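Local coordinates for protein putative solute-binding component of ABC transporter (Clostridium phytofermentans, PDB 4YS6) that probably captures sugars for uptake by an ABC transporter, and holds beta-D-glucopyranose in its binding cleft, at residues A[122-127]-A[136-141]; A[315-320]-A[330-335]. One frame throughout, in Å; residues are numbered along the deposited sequence.

Overall arrangement
The two contacts both reach one mixed sheet of a periplasmic binding protein fold, their centres about 9 Å apart. Contact 1 pairs the end of strand 119-123 with strand 135-139. Contact 2 pairs the loop 315-320 with strand 331-339, the next strand in that sheet. Backbone bonds join them, probably including Cys334 N to Thr138 O at 2.8 Å and Tyr332 N to Tyr136 O at 2.9 Å. Contact 1 reaches the sugar directly through Asp124 and Arg125. Contact 2 lies further out, with the Leu333 side chain about 11 Å from the glucose, and carries a sodium ion on its loop.

Contact 1: A[122-127]-A[136-141]; sequences AYDRLI and YATFDN. With BGC (beta-D-glucopyranose), chain D.
The backbone O of Asp124 takes two hydroxyls from segment 136-141. Thr138 OG1 donates to Asp124 O at 2.7 Å, in the carbonyl plane and on a lone pair. Tyr136 OH donates to Asp124 O at 2.8 Å, but from above the carbonyl plane. Asn178 of helix 177-195 also bonds this oxygen. Thr138 OG1 in turn accepts from Asn141 ND2, in a nearly straight bond at 3.0 Å. The Tyr136 ring reaches this carbonyl because its CG stands anti to the backbone N (chi1 179°), which lays the ring beside residues 124-126. Leu126 CD1 sits over one ring face, 3.9 Å from the centroid, as a CH-pi contact. Ala122 CB packs on CD1 of the ring. Water 2 links Tyr136 OH to Leu126 N.

The strands pair in parallel. Ala137 N donates to Ala122 O, and Asp124 N to Ala137 O at 2.7 Å.

The side chain of Asp124 leaves the backbone on the side away from segment 136-141, and its carboxylate meets the sugar. Asp124 OD2 accepts from glucose O2 at 2.8 Å. OD1 forms a salt bridge with Arg50. Water 1 is hydrogen-bonded to Asp124 OD1, Thr138 OG1 and Asn141 OD1. The extended Arg125 brings its guanidinium edge to the glucose: NE donates to O1 at 2.9 Å and NH2 to O5 at 3.0 Å. Ser100 O holds NH1. This is part of the sugar pocket of a periplasmic binding protein, built on the loop at the C-terminal end of a parallel strand.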
loop_
_atom_site.group_PDB
_atom_site.type_symbol
_atom_site.label_atom_id
_atom_site.label_comp_id
_atom_site.label_asym_id
_atom_site.label_seq_id
_atom_site.Cartn_x
_atom_site.Cartn_y
_atom_site.Cartn_z
ATOM N N ALA A 122 3.242 -4.696 -14.023
ATOM C CA ALA A 122 3.145 -4.817 -12.563
ATOM C C ALA A 122 2.290 -3.673 -12.071
ATOM O O ALA A 122 2.612 -2.506 -12.312
ATOM C CB ALA A 122 4.488 -4.758 -11.927
ATOM N N TYR A 123 1.200 -4.012 -11.390
ATOM C CA TYR A 123 0.226 -3.057 -10.914
ATOM C C TYR A 123 0.433 -2.820 -9.426
ATOM O O TYR A 123 0.243 -3.737 -8.631
ATOM C CB TYR A 123 -1.209 -3.576 -11.151
ATOM C CG TYR A 123 -2.284 -2.572 -10.817
ATOM C CD1 TYR A 123 -2.713 -2.388 -9.514
ATOM C CD2 TYR A 123 -2.865 -1.814 -11.812
ATOM C CE1 TYR A 123 -3.688 -1.441 -9.208
ATOM C CE2 TYR A 123 -3.827 -0.876 -11.535
ATOM C CZ TYR A 123 -4.241 -0.688 -10.246
ATOM O OH TYR A 123 -5.213 0.249 -9.993
ATOM N N ASP A 124 0.818 -1.585 -9.096
ATOM C CA ASP A 124 1.015 -1.056 -7.746
ATOM C C ASP A 124 2.196 -1.647 -6.990
ATOM O O ASP A 124 2.994 -0.877 -6.419
ATOM C CB ASP A 124 -0.227 -1.201 -6.888
ATOM C CG ASP A 124 -0.131 -0.353 -5.645
ATOM O OD1 ASP A 124 -0.469 0.861 -5.700
ATOM O OD2 ASP A 124 0.381 -0.869 -4.635
ATOM N N ARG A 125 2.290 -2.973 -6.975
ATOM C CA ARG A 125 3.399 -3.705 -6.365
ATOM C C ARG A 125 4.358 -4.209 -7.418
ATOM O O ARG A 125 3.937 -4.711 -8.451
ATOM C CB ARG A 125 2.873 -4.900 -5.578
ATOM C CG ARG A 125 1.901 -4.482 -4.475
ATOM C CD ARG A 125 1.160 -5.691 -3.955
ATOM N NE ARG A 125 0.361 -5.360 -2.763
ATOM C CZ ARG A 125 -0.369 -6.243 -2.081
ATOM N NH1 ARG A 125 -0.450 -7.497 -2.476
ATOM N NH2 ARG A 125 -1.025 -5.870 -0.992
ATOM N N LEU A 126 5.649 -4.097 -7.168
ATOM C CA LEU A 126 6.613 -4.525 -8.160
ATOM C C LEU A 126 6.796 -6.064 -8.133
ATOM O O LEU A 126 6.880 -6.683 -7.074
ATOM C CB LEU A 126 7.927 -3.787 -7.942
ATOM C CG LEU A 126 9.011 -3.991 -8.996
ATOM C CD1 LEU A 126 8.560 -3.555 -10.373
ATOM C CD2 LEU A 126 10.303 -3.285 -8.581
ATOM N N ILE A 127 6.843 -6.659 -9.319
ATOM C CA ILE A 127 7.109 -8.091 -9.492
ATOM C C ILE A 127 8.615 -8.277 -9.567
ATOM O O ILE A 127 9.276 -7.591 -10.348
ATOM C CB ILE A 127 6.411 -8.624 -10.752
ATOM C CG1 ILE A 127 4.893 -8.601 -10.541
ATOM C CG2 ILE A 127 6.891 -10.028 -11.106
ATOM C CD1 ILE A 127 4.091 -8.776 -11.806
ATOM N N TYR A 136 5.824 -0.890 -14.866
ATOM C CA TYR A 136 5.368 -0.810 -13.477
ATOM C C TYR A 136 4.586 0.492 -13.333
ATOM O O TYR A 136 5.078 1.562 -13.704
ATOM C CB TYR A 136 6.563 -0.845 -12.535
ATOM C CG TYR A 136 6.288 -0.745 -11.053
ATOM C CD1 TYR A 136 5.212 -1.382 -10.472
ATOM C CD2 TYR A 136 7.149 -0.022 -10.230
ATOM C CE1 TYR A 136 5.001 -1.315 -9.094
ATOM C CE2 TYR A 136 6.955 0.060 -8.881
ATOM C CZ TYR A 136 5.899 -0.573 -8.307
ATOM O OH TYR A 136 5.746 -0.469 -6.935
ATOM N N ALA A 137 3.377 0.393 -12.785
ATOM C CA ALA A 137 2.551 1.555 -12.486
ATOM C C ALA A 137 2.245 1.560 -11.017
ATOM O O ALA A 137 1.726 0.579 -10.496
ATOM C CB ALA A 137 1.283 1.513 -13.247
ATOM N N THR A 138 2.513 2.667 -10.344
ATOM C CA THR A 138 2.310 2.704 -8.897
ATOM C C THR A 138 2.197 4.167 -8.437
ATOM O O THR A 138 2.206 5.084 -9.262
ATOM C CB THR A 138 3.460 1.967 -8.194
ATOM O OG1 THR A 138 3.178 1.827 -6.797
ATOM C CG2 THR A 138 4.767 2.719 -8.393
ATOM N N PHE A 139 2.020 4.373 -7.140
ATOM C CA PHE A 139 2.189 5.690 -6.543
ATOM C C PHE A 139 3.628 5.800 -6.069
ATOM O O PHE A 139 4.370 4.813 -6.026
ATOM C CB PHE A 139 1.168 5.909 -5.404
ATOM C CG PHE A 139 -0.228 6.035 -5.909
ATOM C CD1 PHE A 139 -0.965 4.904 -6.210
ATOM C CD2 PHE A 139 -0.790 7.275 -6.134
ATOM C CE1 PHE A 139 -2.243 5.006 -6.734
ATOM C CE2 PHE A 139 -2.083 7.365 -6.652
ATOM C CZ PHE A 139 -2.782 6.234 -6.964
ATOM N N ASP A 140 4.065 7.007 -5.764
ATOM C CA ASP A 140 5.437 7.194 -5.296
ATOM C C ASP A 140 5.544 6.690 -3.866
ATOM O O ASP A 140 5.260 7.419 -2.893
ATOM C CB ASP A 140 5.809 8.664 -5.410
ATOM C CG ASP A 140 7.269 8.926 -5.111
ATOM O OD1 ASP A 140 7.936 8.094 -4.469
ATOM O OD2 ASP A 140 7.744 9.982 -5.546
ATOM N N ASN A 141 5.907 5.414 -3.732
ATOM C CA ASN A 141 5.830 4.745 -2.449
ATOM C C ASN A 141 6.848 5.267 -1.428
ATOM O O ASN A 141 6.530 5.371 -0.244
ATOM C CB ASN A 141 6.006 3.252 -2.649
ATOM C CG ASN A 141 4.958 2.689 -3.567
ATOM O OD1 ASN A 141 3.778 2.774 -3.263
ATOM N ND2 ASN A 141 5.371 2.205 -4.728
HETATM C C2 BGC D . -0.427 -0.921 -1.368
HETATM C C3 BGC D . -1.163 -0.235 -0.264
HETATM C C4 BGC D . -2.080 -1.135 0.453
HETATM C C5 BGC D . -1.407 -2.392 0.912
HETATM C C6 BGC D . -2.358 -3.434 1.461
HETATM C C1 BGC D . 0.371 -2.107 -0.791
HETATM O O1 BGC D . 1.013 -2.763 -1.695
HETATM O O2 BGC D . 0.473 -0.014 -1.992
HETATM O O3 BGC D . -1.897 0.888 -0.884
HETATM O O4 BGC D . -2.603 -0.512 1.653
HETATM O O5 BGC D . -0.728 -2.976 -0.239
HETATM O O6 BGC D . -3.489 -3.613 0.625
HETATM O O HOH W 1 1.271 2.676 -4.302
HETATM O O HOH W 2 7.252 -2.102 -5.243
#

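Contact 2: A[315-320]-A[330-335]; sequences PVNDTK and PSYLCE. With NA (sodium ion), chain H.
Asn317 uses both ends of its side-chain amide on the backbone of Leu333. Leu333 N donates to Asn317 OD1 at 2.8 Å, and Asn317 ND2 donates to Leu333 O at 3.1 Å. Both bonds are nearly straight, so the amide is held at two points and its rotation is fixed. CG of Asn317 lies between the backbone N and the carbonyl carbon (chi1 65°), which folds the amide back over the strand. There it stacks on Tyr332, with the two planes 15° apart and Asn317 ND2 3.5 Å above the centre of the ring. Pro315 CB meets the same tyrosine at CD2.

The backbone positions this amide. Asn317 N donates to Ser331 O at 2.8 Å, and Asp318 N makes a weak bond to the same oxygen. Two loop residues thus face one strand residue, a classic beta bulge. Ser331 N returns a bond to Asp318 O at 2.8 Å, completing a single antiparallel bridge.

Val316 CG1 and Thr319 CG2 make apolar contacts with Pro330 CB. Separately, Leu333 CD2 lies beside the Asp318 carboxylate, 3.8 Å from Asp318 OD2. Asp318 OD1 accepts from Lys320 N in an Asx turn, and its OD2 is bonded to Ser321 OG.

A sodium ion binds Val316 O at 2.4 Å, together with waters 3, 4 and 5. Water 3 also accepts from Val316 N, so ion and water both hold this residue.

The loop crosses the start of strand 331-339, whose backbone is bonded to Tyr136 and Thr138 of strand 135-139, and to Asp140 just beyond it. Helix 294-309 packs against Pro315 and Tyr332 through Met304, with Lys303 touching Pro315 and Gln300 touching Tyr332.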
loop_
_atom_site.group_PDB
_atom_site.type_symbol
_atom_site.label_atom_id
_atom_site.label_comp_id
_atom_site.label_asym_id
_atom_site.label_seq_id
_atom_site.Cartn_x
_atom_site.Cartn_y
_atom_site.Cartn_z
ATOM N N PRO A 315 3.310 5.498 -21.098
ATOM C CA PRO A 315 3.785 6.609 -20.265
ATOM C C PRO A 315 4.624 6.144 -19.085
ATOM O O PRO A 315 4.199 5.300 -18.326
ATOM C CB PRO A 315 2.491 7.267 -19.768
ATOM C CG PRO A 315 1.420 6.785 -20.707
ATOM C CD PRO A 315 1.838 5.428 -21.152
ATOM N N VAL A 316 5.809 6.717 -18.950
ATOM C CA VAL A 316 6.667 6.460 -17.810
ATOM C C VAL A 316 7.266 7.781 -17.351
ATOM O O VAL A 316 7.463 8.717 -18.159
ATOM C CB VAL A 316 7.776 5.429 -18.139
ATOM C CG1 VAL A 316 7.160 4.143 -18.659
ATOM C CG2 VAL A 316 8.746 5.945 -19.123
ATOM N N ASN A 317 7.528 7.881 -16.059
ATOM C CA ASN A 317 8.174 9.072 -15.530
ATOM C C ASN A 317 9.305 8.756 -14.563
ATOM O O ASN A 317 9.869 9.651 -13.950
ATOM C CB ASN A 317 7.141 10.012 -14.892
ATOM C CG ASN A 317 6.464 9.433 -13.674
ATOM O OD1 ASN A 317 6.820 8.360 -13.175
ATOM N ND2 ASN A 317 5.463 10.153 -13.181
ATOM N N ASP A 318 9.712 7.491 -14.504
ATOM C CA ASP A 318 10.778 7.084 -13.600
ATOM C C ASP A 318 11.365 5.772 -14.103
ATOM O O ASP A 318 10.667 4.764 -14.153
ATOM C CB ASP A 318 10.274 6.918 -12.171
ATOM C CG ASP A 318 11.393 6.599 -11.203
ATOM O OD1 ASP A 318 12.087 5.576 -11.397
ATOM O OD2 ASP A 318 11.593 7.376 -10.255
ATOM N N THR A 319 12.618 5.817 -14.526
ATOM C CA THR A 319 13.367 4.599 -14.836
ATOM C C THR A 319 14.670 4.642 -14.071
ATOM O O THR A 319 15.734 4.498 -14.646
ATOM C CB THR A 319 13.620 4.462 -16.317
ATOM O OG1 THR A 319 14.546 5.475 -16.708
ATOM C CG2 THR A 319 12.326 4.631 -17.088
ATOM N N LYS A 320 14.564 4.835 -12.756
ATOM C CA LYS A 320 15.727 4.937 -11.879
ATOM C C LYS A 320 15.446 4.447 -10.452
ATOM O O LYS A 320 16.378 4.075 -9.727
ATOM C CB LYS A 320 16.224 6.389 -11.840
ATOM C CG LYS A 320 15.156 7.401 -11.431
ATOM C CD LYS A 320 15.633 8.839 -11.605
ATOM C CE LYS A 320 14.474 9.826 -11.459
ATOM N NZ LYS A 320 14.923 11.237 -11.602
ATOM N N PRO A 330 10.865 0.213 -16.220
ATOM C CA PRO A 330 10.321 1.545 -16.521
ATOM C C PRO A 330 8.998 1.722 -15.826
ATOM O O PRO A 330 8.137 0.834 -15.929
ATOM C CB PRO A 330 10.154 1.548 -18.032
ATOM C CG PRO A 330 10.996 0.415 -18.531
ATOM C CD PRO A 330 11.100 -0.590 -17.433
ATOM N N SER A 331 8.872 2.827 -15.093
ATOM C CA SER A 331 7.732 3.028 -14.195
ATOM C C SER A 331 7.017 4.337 -14.376
ATOM O O SER A 331 7.595 5.332 -14.814
ATOM C CB SER A 331 8.177 2.938 -12.742
ATOM O OG SER A 331 8.894 1.737 -12.477
ATOM N N TYR A 332 5.742 4.334 -14.018
ATOM C CA TYR A 332 4.992 5.577 -13.868
ATOM C C TYR A 332 4.573 5.677 -12.425
ATOM O O TYR A 332 3.881 4.793 -11.924
ATOM C CB TYR A 332 3.776 5.657 -14.776
ATOM C CG TYR A 332 3.225 7.051 -14.810
ATOM C CD1 TYR A 332 2.398 7.514 -13.800
ATOM C CD2 TYR A 332 3.588 7.921 -15.810
ATOM C CE1 TYR A 332 1.921 8.822 -13.807
ATOM C CE2 TYR A 332 3.119 9.233 -15.826
ATOM C CZ TYR A 332 2.288 9.663 -14.817
ATOM O OH TYR A 332 1.820 10.955 -14.835
ATOM N N LEU A 333 5.013 6.749 -11.777
ATOM C CA LEU A 333 4.704 7.016 -10.374
ATOM C C LEU A 333 3.682 8.146 -10.267
ATOM O O LEU A 333 3.976 9.287 -10.650
ATOM C CB LEU A 333 5.963 7.406 -9.617
ATOM C CG LEU A 333 6.898 6.313 -9.092
ATOM C CD1 LEU A 333 7.175 5.234 -10.097
ATOM C CD2 LEU A 333 8.209 6.926 -8.582
ATOM N N CYS A 334 2.486 7.812 -9.797
ATOM C CA CYS A 334 1.462 8.815 -9.517
ATOM C C CYS A 334 1.711 9.465 -8.150
ATOM O O CYS A 334 2.356 8.894 -7.267
ATOM C CB CYS A 334 0.068 8.200 -9.542
ATOM S SG CYS A 334 -0.425 7.294 -11.069
ATOM N N GLU A 335 1.144 10.651 -7.952
ATOM C CA GLU A 335 1.385 11.417 -6.731
ATOM C C GLU A 335 0.383 11.088 -5.610
ATOM O O GLU A 335 -0.834 11.132 -5.820
ATOM C CB GLU A 335 1.323 12.917 -7.042
ATOM C CG GLU A 335 1.861 13.789 -5.917
ATOM C CD GLU A 335 1.875 15.264 -6.272
ATOM O OE1 GLU A 335 0.812 15.792 -6.665
ATOM O OE2 GLU A 335 2.949 15.893 -6.165
HETATM NA NA NA H . 7.160 10.028 -20.101
HETATM O O HOH W 3 6.725 8.275 -21.459
HETATM O O HOH W 4 7.065 12.155 -18.372
HETATM O O HOH W 5 4.942 10.431 -19.671
#